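Local coordinates for CELL WALL surface anchor family protein (Streptococcus pneumoniae, PDB 3ZGH), which probably helps pneumococci attach to host cells by binding keratin 10 through this basic, mainly beta-stranded region of a serine-rich repeat surface protein, at residues A[56-61]-A[161-166]; A[101-106]-A[166-171]; A[86-91]-A[153-158]. All blocks are in the same frame, centred on the assembly; numbering follows the deposited sequence.

In the fold
Contacts 1 and 3 both use strand 154-162 of the seven-stranded antiparallel sheet, with centres about 21 Å apart: contact 3 involves its beginning, contact 1 its end and the exit after it. Contact 2 lies about 7 Å from contact 1, between centres, and shares T166 with it. There the chain leaves strand 154-162, passes the loop at 101-106 and enters strand 170-172 of a small three-stranded sheet. In sequence, contact 3 is nested inside the span closed by contact 1, while contact 2 alternates with both. Contact 1 pairs two strands of the large sheet, backbone bonds of P162 and T164 link it to contact 2, and contact 3 joins that sheet to the loop after strand 85-87.

Contact 1: A[56-61]-A[161-166]; sequences SKLTFT and VPITGT
L58 gives both its backbone polar atoms to V161: L58 N donates to V161 O at 2.8 Å, and V161 N returns a bond to L58 O, lying in the plane of that carbonyl. This is the hydrogen-bonded pair of an antiparallel beta bridge between strands 57-65 and 154-162, central neighbours in the seven-stranded sheet of this MSCRAMM domain. The next pair outward, K57 with P162, is non-hydrogen-bonded and brings the CA atoms of K57 and P162 to 4.2 Å. A proline can sit there because no N-H is asked of it on this side, and its carbonyl turns to the backbone of G104 instead. One step further, I163 N donates to S56 O at 2.8 Å in an almost straight bond (171° at the hydrogen), although the donor stands well above the plane of the S56 carbonyl. I163 has already left the strand, so this bond carries the pairing past the strand end. L58, V161 and F60 share one face of the sheet. CG2 of V161, anti to its own carbonyl carbon, comes obliquely to the F60 ring and lies 3.8 Å from F60 CE2. The same ring stacks with W159 and meets F170 edge-to-face. L103 from the loop after strand 97-99 covers both L58 and V161. On the other face K57 extends away from P162 to a salt bridge with D54. The ethyl arm of I163 reaches back to the backbone of K57: with chi2 at 165°, its terminal CD1 rests 3.5 Å from K57 C and 4.0 Å from L58 CD2, where the side chains of I163 and L58 cross at about a right angle.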
ATOM      1  N   SER A  56      -2.224 -18.452 -10.475  1.00 32.22           N
ATOM      2  CA  SER A  56      -0.770 -18.578 -10.609  1.00 35.43           C
ATOM      3  C   SER A  56      -0.031 -17.669  -9.624  1.00 30.97           C
ATOM      4  O   SER A  56       1.033 -18.041  -9.110  1.00 29.75           O
ATOM      5  CB  SER A  56      -0.328 -18.220 -12.024  1.00 44.69           C
ATOM      6  OG  SER A  56      -0.829 -19.196 -12.920  1.00 52.20           O
ATOM      7  N   LYS A  57      -0.603 -16.486  -9.371  1.00 25.26           N
ATOM      8  CA  LYS A  57       0.024 -15.523  -8.498  1.00 27.18           C
ATOM      9  C   LYS A  57      -1.004 -14.623  -7.832  1.00 25.65           C
ATOM     10  O   LYS A  57      -2.165 -14.502  -8.302  1.00 27.43           O
ATOM     11  CB  LYS A  57       1.008 -14.669  -9.294  1.00 30.98           C
ATOM     12  CG  LYS A  57       0.346 -13.885 -10.435  1.00 35.97           C
ATOM     13  CD  LYS A  57       1.383 -13.196 -11.301  1.00 44.16           C
ATOM     14  CE  LYS A  57       0.743 -12.308 -12.371  1.00 50.64           C
ATOM     15  NZ  LYS A  57      -0.060 -13.133 -13.323  1.00 55.20           N
ATOM     16  N   LEU A  58      -0.596 -14.009  -6.733  1.00 23.58           N
ATOM     17  CA  LEU A  58      -1.348 -12.904  -6.183  1.00 24.04           C
ATOM     18  C   LEU A  58      -0.718 -11.624  -6.712  1.00 24.99           C
ATOM     19  O   LEU A  58       0.524 -11.514  -6.723  1.00 27.46           O
ATOM     20  CB  LEU A  58      -1.254 -12.875  -4.665  1.00 26.83           C
ATOM     21  CG  LEU A  58      -1.887 -14.005  -3.850  1.00 29.91           C
ATOM     22  CD1 LEU A  58      -1.689 -13.771  -2.329  1.00 25.07           C
ATOM     23  CD2 LEU A  58      -3.388 -14.155  -4.207  1.00 28.61           C
ATOM     24  N   THR A  59      -1.553 -10.690  -7.160  1.00 23.87           N
ATOM     25  CA  THR A  59      -1.098  -9.341  -7.515  1.00 24.56           C
ATOM     26  C   THR A  59      -1.655  -8.369  -6.486  1.00 23.45           C
ATOM     27  O   THR A  59      -2.874  -8.324  -6.244  1.00 24.64           O
ATOM     28  CB  THR A  59      -1.592  -8.951  -8.901  1.00 24.78           C
ATOM     29  OG1 THR A  59      -1.101  -9.918  -9.841  1.00 25.98           O
ATOM     30  CG2 THR A  59      -1.118  -7.518  -9.321  1.00 28.89           C
ATOM     31  N   PHE A  60      -0.754  -7.611  -5.878  1.00 23.33           N
ATOM     32  CA  PHE A  60      -1.095  -6.624  -4.863  1.00 22.10           C
ATOM     33  C   PHE A  60      -0.920  -5.220  -5.448  1.00 23.81           C
ATOM     34  O   PHE A  60       0.120  -4.934  -6.084  1.00 25.45           O
ATOM     35  CB  PHE A  60      -0.133  -6.763  -3.670  1.00 21.64           C
ATOM     36  CG  PHE A  60      -0.343  -7.982  -2.817  1.00 24.45           C
ATOM     37  CD1 PHE A  60      -1.048  -7.894  -1.631  1.00 26.34           C
ATOM     38  CD2 PHE A  60       0.203  -9.214  -3.173  1.00 24.78           C
ATOM     39  CE1 PHE A  60      -1.237  -9.035  -0.814  1.00 26.37           C
ATOM     40  CE2 PHE A  60       0.070 -10.322  -2.349  1.00 26.00           C
ATOM     41  CZ  PHE A  60      -0.676 -10.238  -1.182  1.00 26.58           C
ATOM     42  N   THR A  61      -1.894  -4.334  -5.213  1.00 24.42           N
ATOM     43  CA  THR A  61      -1.778  -2.920  -5.591  1.00 23.14           C
ATOM     44  C   THR A  61      -2.206  -2.097  -4.368  1.00 24.02           C
ATOM     45  O   THR A  61      -3.362  -2.161  -3.922  1.00 26.20           O
ATOM     46  CB  THR A  61      -2.658  -2.551  -6.810  1.00 24.17           C
ATOM     47  OG1 THR A  61      -2.357  -3.419  -7.906  1.00 26.83           O
ATOM     48  CG2 THR A  61      -2.396  -1.086  -7.274  1.00 28.73           C
ATOM     49  N   VAL A 161       3.138 -12.209  -6.115  1.00 27.47           N
ATOM     50  CA  VAL A 161       3.672 -13.290  -5.266  1.00 27.82           C
ATOM     51  C   VAL A 161       3.194 -14.597  -5.879  1.00 30.06           C
ATOM     52  O   VAL A 161       1.983 -14.785  -6.047  1.00 28.70           O
ATOM     53  CB  VAL A 161       3.149 -13.198  -3.808  1.00 30.21           C
ATOM     54  CG1 VAL A 161       3.783 -14.272  -2.952  1.00 33.28           C
ATOM     55  CG2 VAL A 161       3.428 -11.797  -3.179  1.00 31.65           C
ATOM     56  N   PRO A 162       4.129 -15.510  -6.207  1.00 32.64           N
ATOM     57  CA  PRO A 162       3.699 -16.769  -6.822  1.00 33.42           C
ATOM     58  C   PRO A 162       2.849 -17.593  -5.867  1.00 32.38           C
ATOM     59  O   PRO A 162       3.113 -17.611  -4.657  1.00 33.65           O
ATOM     60  CB  PRO A 162       5.019 -17.511  -7.115  1.00 37.22           C
ATOM     61  CG  PRO A 162       6.101 -16.441  -7.071  1.00 37.64           C
ATOM     62  CD  PRO A 162       5.599 -15.384  -6.120  1.00 35.62           C
ATOM     63  N   ILE A 163       1.860 -18.297  -6.416  1.00 30.10           N
ATOM     64  CA  ILE A 163       1.061 -19.258  -5.661  1.00 30.11           C
ATOM     65  C   ILE A 163       1.593 -20.667  -5.954  1.00 31.38           C
ATOM     66  O   ILE A 163       1.716 -21.070  -7.122  1.00 31.97           O
ATOM     67  CB  ILE A 163      -0.429 -19.160  -6.065  1.00 29.19           C
ATOM     68  CG1 ILE A 163      -1.009 -17.808  -5.603  1.00 27.83           C
ATOM     69  CG2 ILE A 163      -1.257 -20.352  -5.495  1.00 26.91           C
ATOM     70  CD1 ILE A 163      -2.343 -17.444  -6.242  1.00 26.28           C
ATOM     71  N   THR A 164       1.878 -21.438  -4.902  1.00 31.65           N
ATOM     72  CA  THR A 164       2.512 -22.739  -5.075  1.00 30.98           C
ATOM     73  C   THR A 164       1.698 -23.862  -4.457  1.00 34.02           C
ATOM     74  O   THR A 164       2.138 -25.023  -4.424  1.00 33.41           O
ATOM     75  CB  THR A 164       3.930 -22.754  -4.432  1.00 41.63           C
ATOM     76  OG1 THR A 164       3.819 -22.608  -3.004  1.00 39.86           O
ATOM     77  CG2 THR A 164       4.805 -21.609  -4.997  1.00 42.33           C
ATOM     78  N   GLY A 165       0.499 -23.541  -3.982  1.00 35.10           N
ATOM     79  CA  GLY A 165      -0.281 -24.530  -3.258  1.00 37.21           C
ATOM     80  C   GLY A 165      -1.498 -23.881  -2.629  1.00 37.32           C
ATOM     81  O   GLY A 165      -1.925 -22.798  -3.030  1.00 35.23           O
ATOM     82  N   THR A 166      -2.012 -24.540  -1.605  1.00 38.26           N
ATOM     83  CA  THR A 166      -3.286 -24.215  -0.972  1.00 40.03           C
ATOM     84  C   THR A 166      -3.253 -23.044   0.025  1.00 36.88           C
ATOM     85  O   THR A 166      -4.182 -22.260   0.096  1.00 37.57           O
ATOM     86  CB  THR A 166      -3.753 -25.481  -0.214  1.00 53.28           C
ATOM     87  OG1 THR A 166      -4.387 -26.356  -1.157  1.00 53.77           O
ATOM     88  CG2 THR A 166      -4.715 -25.137   0.901  1.00 59.45           C
TER

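Contact 2: A[101-106]-A[166-171]; sequences SDLGKP and TDTSFT. With ACT (acetate ion), chain D.
The carboxylate of D167 receives two backbone N-H groups over one and the same face: S101 N reaches OD2 steeply from above the plane at 3.0 Å, and S169 N comes to OD1 at a lower slant at 3.2 Å. The second bond makes D167 the head of an Asx turn, at the bend that leads into strand 170-172. Close to the carboxylate plane, about 11° out of it, S169 OG sits 2.8 Å from D167 OD1; it is also within hydrogen-bonding distance of an acetate ion, probably from the crystallisation liquor, which T98 also holds. The carboxylate of D102 answers in the other direction. Its OD2 takes the N-H of D167 on the anti lone pair at 2.9 Å, while D102 N donates to the backbone O of D167. The two charges stay apart, OD2 of D102 and OD2 of D167 being 5.2 Å from each other, and the N-H donors probably help stabilise both. Chi1 of D167 is 176°, which sets CG anti to its own nitrogen, beside the carbonyl carbon. L103 crosses T168 at about a right angle, CD2 meeting T168 CG2, and L103 CD1 ends 3.3 Å from S169 O.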
ATOM      1  N   SER A 101       2.287 -20.334   3.762  1.00 39.17           N
ATOM      2  CA  SER A 101       3.259 -21.354   3.385  1.00 42.16           C
ATOM      3  C   SER A 101       3.357 -21.690   1.891  1.00 39.99           C
ATOM      4  O   SER A 101       4.425 -22.118   1.436  1.00 40.36           O
ATOM      5  CB  SER A 101       2.928 -22.620   4.156  1.00 45.91           C
ATOM      6  OG  SER A 101       3.150 -22.350   5.520  1.00 48.30           O
ATOM      7  N   ASP A 102       2.274 -21.479   1.135  1.00 37.99           N
ATOM      8  CA  ASP A 102       2.290 -21.792  -0.296  1.00 37.32           C
ATOM      9  C   ASP A 102       2.262 -20.532  -1.149  1.00 36.72           C
ATOM     10  O   ASP A 102       1.554 -20.446  -2.175  1.00 35.36           O
ATOM     11  CB  ASP A 102       1.148 -22.745  -0.683  1.00 35.88           C
ATOM     12  CG  ASP A 102       1.241 -24.075   0.032  1.00 39.26           C
ATOM     13  OD1 ASP A 102       2.255 -24.791  -0.140  1.00 41.49           O
ATOM     14  OD2 ASP A 102       0.304 -24.409   0.780  1.00 39.95           O
ATOM     15  N   LEU A 103       3.025 -19.541  -0.699  1.00 35.68           N
ATOM     16  CA  LEU A 103       3.260 -18.339  -1.481  1.00 33.56           C
ATOM     17  C   LEU A 103       4.759 -18.220  -1.601  1.00 36.39           C
ATOM     18  O   LEU A 103       5.486 -18.469  -0.627  1.00 39.46           O
ATOM     19  CB  LEU A 103       2.709 -17.118  -0.780  1.00 31.13           C
ATOM     20  CG  LEU A 103       1.190 -17.031  -0.763  1.00 31.61           C
ATOM     21  CD1 LEU A 103       0.717 -15.883   0.086  1.00 31.89           C
ATOM     22  CD2 LEU A 103       0.668 -16.904  -2.193  1.00 31.05           C
ATOM     23  N   GLY A 104       5.233 -17.860  -2.784  1.00 35.90           N
ATOM     24  CA  GLY A 104       6.658 -17.824  -2.997  1.00 37.68           C
ATOM     25  C   GLY A 104       7.237 -16.481  -2.640  1.00 38.79           C
ATOM     26  O   GLY A 104       6.678 -15.692  -1.852  1.00 38.70           O
ATOM     27  N   LYS A 105       8.352 -16.196  -3.283  1.00 41.12           N
ATOM     28  CA  LYS A 105       9.092 -14.983  -3.013  1.00 43.09           C
ATOM     29  C   LYS A 105       8.469 -13.830  -3.789  1.00 40.63           C
ATOM     30  O   LYS A 105       8.233 -13.938  -4.998  1.00 40.14           O
ATOM     31  CB  LYS A 105      10.550 -15.209  -3.412  1.00 52.90           C
ATOM     32  CG  LYS A 105      11.394 -13.976  -3.473  1.00 64.25           C
ATOM     33  CD  LYS A 105      12.847 -14.351  -3.757  1.00 79.50           C
ATOM     34  CE  LYS A 105      13.555 -13.272  -4.559  1.00 88.61           C
ATOM     35  NZ  LYS A 105      13.079 -13.241  -5.977  1.00 92.02           N
ATOM     36  N   PRO A 106       8.175 -12.718  -3.096  1.00 40.61           N
ATOM     37  CA  PRO A 106       7.568 -11.572  -3.788  1.00 39.11           C
ATOM     38  C   PRO A 106       8.459 -11.031  -4.905  1.00 38.28           C
ATOM     39  O   PRO A 106       9.686 -11.145  -4.815  1.00 39.06           O
ATOM     40  CB  PRO A 106       7.455 -10.520  -2.690  1.00 41.06           C
ATOM     41  CG  PRO A 106       7.509 -11.284  -1.409  1.00 42.55           C
ATOM     42  CD  PRO A 106       8.371 -12.466  -1.657  1.00 42.79           C
ATOM     43  N   THR A 166      -2.012 -24.540  -1.605  1.00 38.26           N
ATOM     44  CA  THR A 166      -3.286 -24.215  -0.972  1.00 40.03           C
ATOM     45  C   THR A 166      -3.253 -23.044   0.025  1.00 36.88           C
ATOM     46  O   THR A 166      -4.182 -22.260   0.096  1.00 37.57           O
ATOM     47  CB  THR A 166      -3.753 -25.481  -0.214  1.00 53.28           C
ATOM     48  OG1 THR A 166      -4.387 -26.356  -1.157  1.00 53.77           O
ATOM     49  CG2 THR A 166      -4.715 -25.137   0.901  1.00 59.45           C
ATOM     50  N   ASP A 167      -2.195 -22.926   0.809  1.00 36.53           N
ATOM     51  CA  ASP A 167      -2.164 -21.904   1.841  1.00 35.96           C
ATOM     52  C   ASP A 167      -1.711 -20.555   1.265  1.00 33.91           C
ATOM     53  O   ASP A 167      -0.521 -20.222   1.269  1.00 36.05           O
ATOM     54  CB  ASP A 167      -1.276 -22.334   3.041  1.00 38.44           C
ATOM     55  CG  ASP A 167      -1.164 -21.230   4.095  1.00 40.41           C
ATOM     56  OD1 ASP A 167      -2.009 -20.297   4.047  1.00 40.68           O
ATOM     57  OD2 ASP A 167      -0.251 -21.276   4.952  1.00 43.08           O
ATOM     58  N   THR A 168      -2.670 -19.781   0.764  1.00 31.20           N
ATOM     59  CA  THR A 168      -2.382 -18.481   0.193  1.00 31.16           C
ATOM     60  C   THR A 168      -2.776 -17.356   1.155  1.00 30.99           C
ATOM     61  O   THR A 168      -3.074 -16.237   0.714  1.00 30.41           O
ATOM     62  CB  THR A 168      -3.155 -18.273  -1.120  1.00 33.81           C
ATOM     63  OG1 THR A 168      -4.535 -18.564  -0.890  1.00 34.72           O
ATOM     64  CG2 THR A 168      -2.633 -19.224  -2.200  1.00 36.80           C
ATOM     65  N   SER A 169      -2.765 -17.636   2.453  1.00 33.63           N
ATOM     66  CA  SER A 169      -3.058 -16.603   3.441  1.00 34.46           C
ATOM     67  C   SER A 169      -1.973 -15.506   3.443  1.00 34.75           C
ATOM     68  O   SER A 169      -0.846 -15.723   2.982  1.00 34.89           O
ATOM     69  CB  SER A 169      -3.217 -17.222   4.830  1.00 35.87           C
ATOM     70  OG  SER A 169      -2.014 -17.816   5.297  1.00 38.21           O
ATOM     71  N   PHE A 170      -2.314 -14.323   3.952  1.00 32.47           N
ATOM     72  CA  PHE A 170      -1.326 -13.268   4.102  1.00 30.71           C
ATOM     73  C   PHE A 170      -1.880 -12.268   5.115  1.00 30.09           C
ATOM     74  O   PHE A 170      -3.087 -12.279   5.427  1.00 29.72           O
ATOM     75  CB  PHE A 170      -1.040 -12.585   2.741  1.00 27.82           C
ATOM     76  CG  PHE A 170      -2.206 -11.812   2.195  1.00 29.24           C
ATOM     77  CD1 PHE A 170      -2.432 -10.489   2.584  1.00 30.09           C
ATOM     78  CD2 PHE A 170      -3.089 -12.405   1.297  1.00 30.32           C
ATOM     79  CE1 PHE A 170      -3.539  -9.797   2.097  1.00 30.48           C
ATOM     80  CE2 PHE A 170      -4.199 -11.718   0.811  1.00 31.89           C
ATOM     81  CZ  PHE A 170      -4.424 -10.422   1.208  1.00 31.66           C
ATOM     82  N   THR A 171      -1.015 -11.424   5.648  1.00 30.44           N
ATOM     83  CA  THR A 171      -1.496 -10.238   6.339  1.00 32.46           C
ATOM     84  C   THR A 171      -0.710  -9.052   5.786  1.00 33.25           C
ATOM     85  O   THR A 171       0.474  -9.176   5.490  1.00 37.40           O
ATOM     86  CB  THR A 171      -1.299 -10.290   7.868  1.00 35.88           C
ATOM     87  OG1 THR A 171       0.067 -10.051   8.161  1.00 40.71           O
ATOM     88  CG2 THR A 171      -1.737 -11.625   8.458  1.00 34.06           C
TER
HETATM   89  C   ACT D1382      -0.509 -15.488   7.391  1.00 73.81           C
HETATM   90  O   ACT D1382      -0.295 -16.721   7.499  1.00 77.50           O
HETATM   91  OXT ACT D1382       0.477 -14.792   7.044  1.00 66.81           O
HETATM   92  CH3 ACT D1382      -1.868 -14.892   7.671  1.00 79.23           C

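Contact 3: A[86-91]-A[153-158]; sequences IYNSGT and YGLTSS
L155 is the first residue of strand 154-162 to meet the segment 86-91, and it does so as a lid over the amide of N88. With CG anti to its backbone nitrogen (chi1 179°), the leucine side chain reaches across to the loop that follows strand 85-87. There L155 CG stands 3.9 Å from N88 ND2 and L155 CD2 3.9 Å from N88 CG, both almost straight above the amide plane, so the branch covers one flat face of the group. The same CD2 methyl touches backbone on the way out of strand 85-87, lying 3.7 Å from I86 O and 3.7 Å from N88 N. T156 points its side chain to the other face of the sheet, where its hydroxyl bonds T63 and T114 on the two neighbouring strands. S157 comes back to the N88 side. Its OG, beside its own backbone N, accepts an N-H from N88 ND2 at 2.8 Å, and the hydroxyl lies close to the N88 amide plane, 10° out of it. The hydroxyl of S157 is also bonded to N111 OD1 on strand 109-114, so it connects two asparagines. The carbonyl of N88 is in turn bonded to the hydroxyl of Y62. The contact thus joins the loop after strand 85-87, in a small three-stranded sheet, to the middle of the large sheet, without any backbone bond between the two segments. Since N111 OD1 can only accept, the S157 proton probably goes to it, which leaves the oxygen to receive the N88 N-H: a chain of two hydrogen bonds, N88 to S157 to N111, with a probable single direction, that would fix the amide's rotation within a buried setting.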
ATOM      1  N   ILE A  86       5.310  12.400   2.142  1.00 26.53           N
ATOM      2  CA  ILE A  86       5.059  11.170   2.914  1.00 29.46           C
ATOM      3  C   ILE A  86       5.606   9.902   2.238  1.00 29.60           C
ATOM      4  O   ILE A  86       5.692   9.845   1.016  1.00 29.19           O
ATOM      5  CB  ILE A  86       3.550  10.952   3.171  1.00 28.89           C
ATOM      6  CG1 ILE A  86       2.778  10.916   1.858  1.00 29.19           C
ATOM      7  CG2 ILE A  86       2.984  12.051   4.087  1.00 30.16           C
ATOM      8  CD1 ILE A  86       1.358  10.368   2.013  1.00 28.61           C
ATOM      9  N   TYR A  87       5.985   8.911   3.053  1.00 30.32           N
ATOM     10  CA  TYR A  87       6.306   7.549   2.581  1.00 29.98           C
ATOM     11  C   TYR A  87       5.067   6.660   2.701  1.00 30.47           C
ATOM     12  O   TYR A  87       4.210   6.921   3.551  1.00 31.47           O
ATOM     13  CB  TYR A  87       7.382   6.930   3.457  1.00 29.37           C
ATOM     14  CG  TYR A  87       8.751   7.573   3.385  1.00 33.01           C
ATOM     15  CD1 TYR A  87       9.394   7.764   2.167  1.00 34.08           C
ATOM     16  CD2 TYR A  87       9.422   7.940   4.546  1.00 34.56           C
ATOM     17  CE1 TYR A  87      10.665   8.305   2.111  1.00 36.30           C
ATOM     18  CE2 TYR A  87      10.678   8.488   4.502  1.00 38.08           C
ATOM     19  CZ  TYR A  87      11.297   8.676   3.283  1.00 39.28           C
ATOM     20  OH  TYR A  87      12.558   9.220   3.245  1.00 43.87           O
ATOM     21  N   ASN A  88       4.966   5.599   1.882  1.00 29.37           N
ATOM     22  CA  ASN A  88       3.912   4.585   2.061  1.00 26.74           C
ATOM     23  C   ASN A  88       4.488   3.260   2.611  1.00 29.00           C
ATOM     24  O   ASN A  88       3.799   2.242   2.647  1.00 30.05           O
ATOM     25  CB  ASN A  88       3.173   4.312   0.748  1.00 27.09           C
ATOM     26  CG  ASN A  88       4.047   3.595  -0.292  1.00 29.17           C
ATOM     27  OD1 ASN A  88       5.295   3.593  -0.187  1.00 30.79           O
ATOM     28  ND2 ASN A  88       3.398   3.039  -1.330  1.00 27.02           N
ATOM     29  N   SER A  89       5.752   3.253   3.025  1.00 32.00           N
ATOM     30  CA  SER A  89       6.315   2.027   3.568  1.00 35.60           C
ATOM     31  C   SER A  89       7.223   2.343   4.726  1.00 37.81           C
ATOM     32  O   SER A  89       7.866   3.383   4.728  1.00 35.97           O
ATOM     33  CB  SER A  89       7.086   1.245   2.503  1.00 39.52           C
ATOM     34  OG  SER A  89       8.073   2.065   1.921  1.00 43.73           O
ATOM     35  N   GLY A  90       7.258   1.468   5.720  1.00 43.73           N
ATOM     36  CA  GLY A  90       8.179   1.662   6.833  1.00 51.78           C
ATOM     37  C   GLY A  90       9.593   1.165   6.542  1.00 61.14           C
ATOM     38  O   GLY A  90       9.857   0.543   5.520  1.00 64.85           O
ATOM     39  N   THR A  91      10.533   1.445   7.428  1.00 63.17           N
ATOM     40  CA  THR A  91      11.845   0.817   7.304  1.00 68.59           C
ATOM     41  C   THR A  91      11.745  -0.640   7.773  1.00 59.25           C
ATOM     42  O   THR A  91      10.747  -1.328   7.559  1.00 44.90           O
ATOM     43  CB  THR A  91      12.865   1.541   8.178  1.00 86.03           C
ATOM     44  OG1 THR A  91      12.531   1.353   9.562  1.00 86.99           O
ATOM     45  CG2 THR A  91      12.886   3.033   7.852  1.00 98.54           C
ATOM     46  N   TYR A 153      -3.756  12.983  -6.064  1.00 29.08           N
ATOM     47  CA  TYR A 153      -2.943  11.847  -6.492  1.00 27.84           C
ATOM     48  C   TYR A 153      -2.661  10.893  -5.333  1.00 29.11           C
ATOM     49  O   TYR A 153      -2.752  11.272  -4.154  1.00 29.85           O
ATOM     50  CB  TYR A 153      -1.620  12.290  -7.110  1.00 25.96           C
ATOM     51  CG  TYR A 153      -1.752  13.062  -8.415  1.00 30.39           C
ATOM     52  CD1 TYR A 153      -2.985  13.218  -9.037  1.00 32.89           C
ATOM     53  CD2 TYR A 153      -0.636  13.618  -9.028  1.00 34.71           C
ATOM     54  CE1 TYR A 153      -3.111  13.925 -10.242  1.00 38.10           C
ATOM     55  CE2 TYR A 153      -0.740  14.326 -10.244  1.00 39.48           C
ATOM     56  CZ  TYR A 153      -1.989  14.479 -10.837  1.00 41.15           C
ATOM     57  OH  TYR A 153      -2.135  15.165 -12.026  1.00 43.83           O
ATOM     58  N   GLY A 154      -2.291   9.665  -5.667  1.00 29.02           N
ATOM     59  CA  GLY A 154      -1.891   8.709  -4.645  1.00 28.34           C
ATOM     60  C   GLY A 154      -0.500   8.152  -4.884  1.00 26.60           C
ATOM     61  O   GLY A 154       0.042   8.199  -5.985  1.00 26.53           O
ATOM     62  N   LEU A 155       0.079   7.610  -3.832  1.00 24.56           N
ATOM     63  CA  LEU A 155       1.372   6.960  -3.907  1.00 25.35           C
ATOM     64  C   LEU A 155       1.096   5.459  -3.894  1.00 25.25           C
ATOM     65  O   LEU A 155       0.544   4.919  -2.904  1.00 23.70           O
ATOM     66  CB  LEU A 155       2.205   7.364  -2.697  1.00 26.59           C
ATOM     67  CG  LEU A 155       3.604   6.759  -2.591  1.00 31.05           C
ATOM     68  CD1 LEU A 155       4.424   7.055  -3.824  1.00 35.45           C
ATOM     69  CD2 LEU A 155       4.291   7.302  -1.344  1.00 31.31           C
ATOM     70  N   THR A 156       1.475   4.790  -4.988  1.00 27.06           N
ATOM     71  CA  THR A 156       1.026   3.425  -5.263  1.00 26.61           C
ATOM     72  C   THR A 156       2.227   2.504  -5.445  1.00 27.65           C
ATOM     73  O   THR A 156       3.239   2.888  -6.087  1.00 29.80           O
ATOM     74  CB  THR A 156       0.129   3.398  -6.524  1.00 26.88           C
ATOM     75  OG1 THR A 156      -1.061   4.195  -6.306  1.00 27.50           O
ATOM     76  CG2 THR A 156      -0.280   1.959  -6.912  1.00 26.34           C
ATOM     77  N   SER A 157       2.145   1.309  -4.844  1.00 25.10           N
ATOM     78  CA  SER A 157       3.168   0.295  -4.958  1.00 25.33           C
ATOM     79  C   SER A 157       2.464  -0.990  -5.390  1.00 25.26           C
ATOM     80  O   SER A 157       1.311  -1.251  -4.951  1.00 25.54           O
ATOM     81  CB  SER A 157       3.852   0.090  -3.605  1.00 27.98           C
ATOM     82  OG  SER A 157       4.592   1.249  -3.170  1.00 31.69           O
ATOM     83  N   SER A 158       3.099  -1.789  -6.255  1.00 26.62           N
ATOM     84  CA  SER A 158       2.472  -3.059  -6.647  1.00 26.80           C
ATOM     85  C   SER A 158       3.535  -4.122  -6.777  1.00 27.12           C
ATOM     86  O   SER A 158       4.706  -3.819  -7.084  1.00 28.08           O
ATOM     87  CB  SER A 158       1.705  -2.947  -7.971  1.00 28.83           C
ATOM     88  OG  SER A 158       2.616  -2.578  -9.007  1.00 35.23           O
TER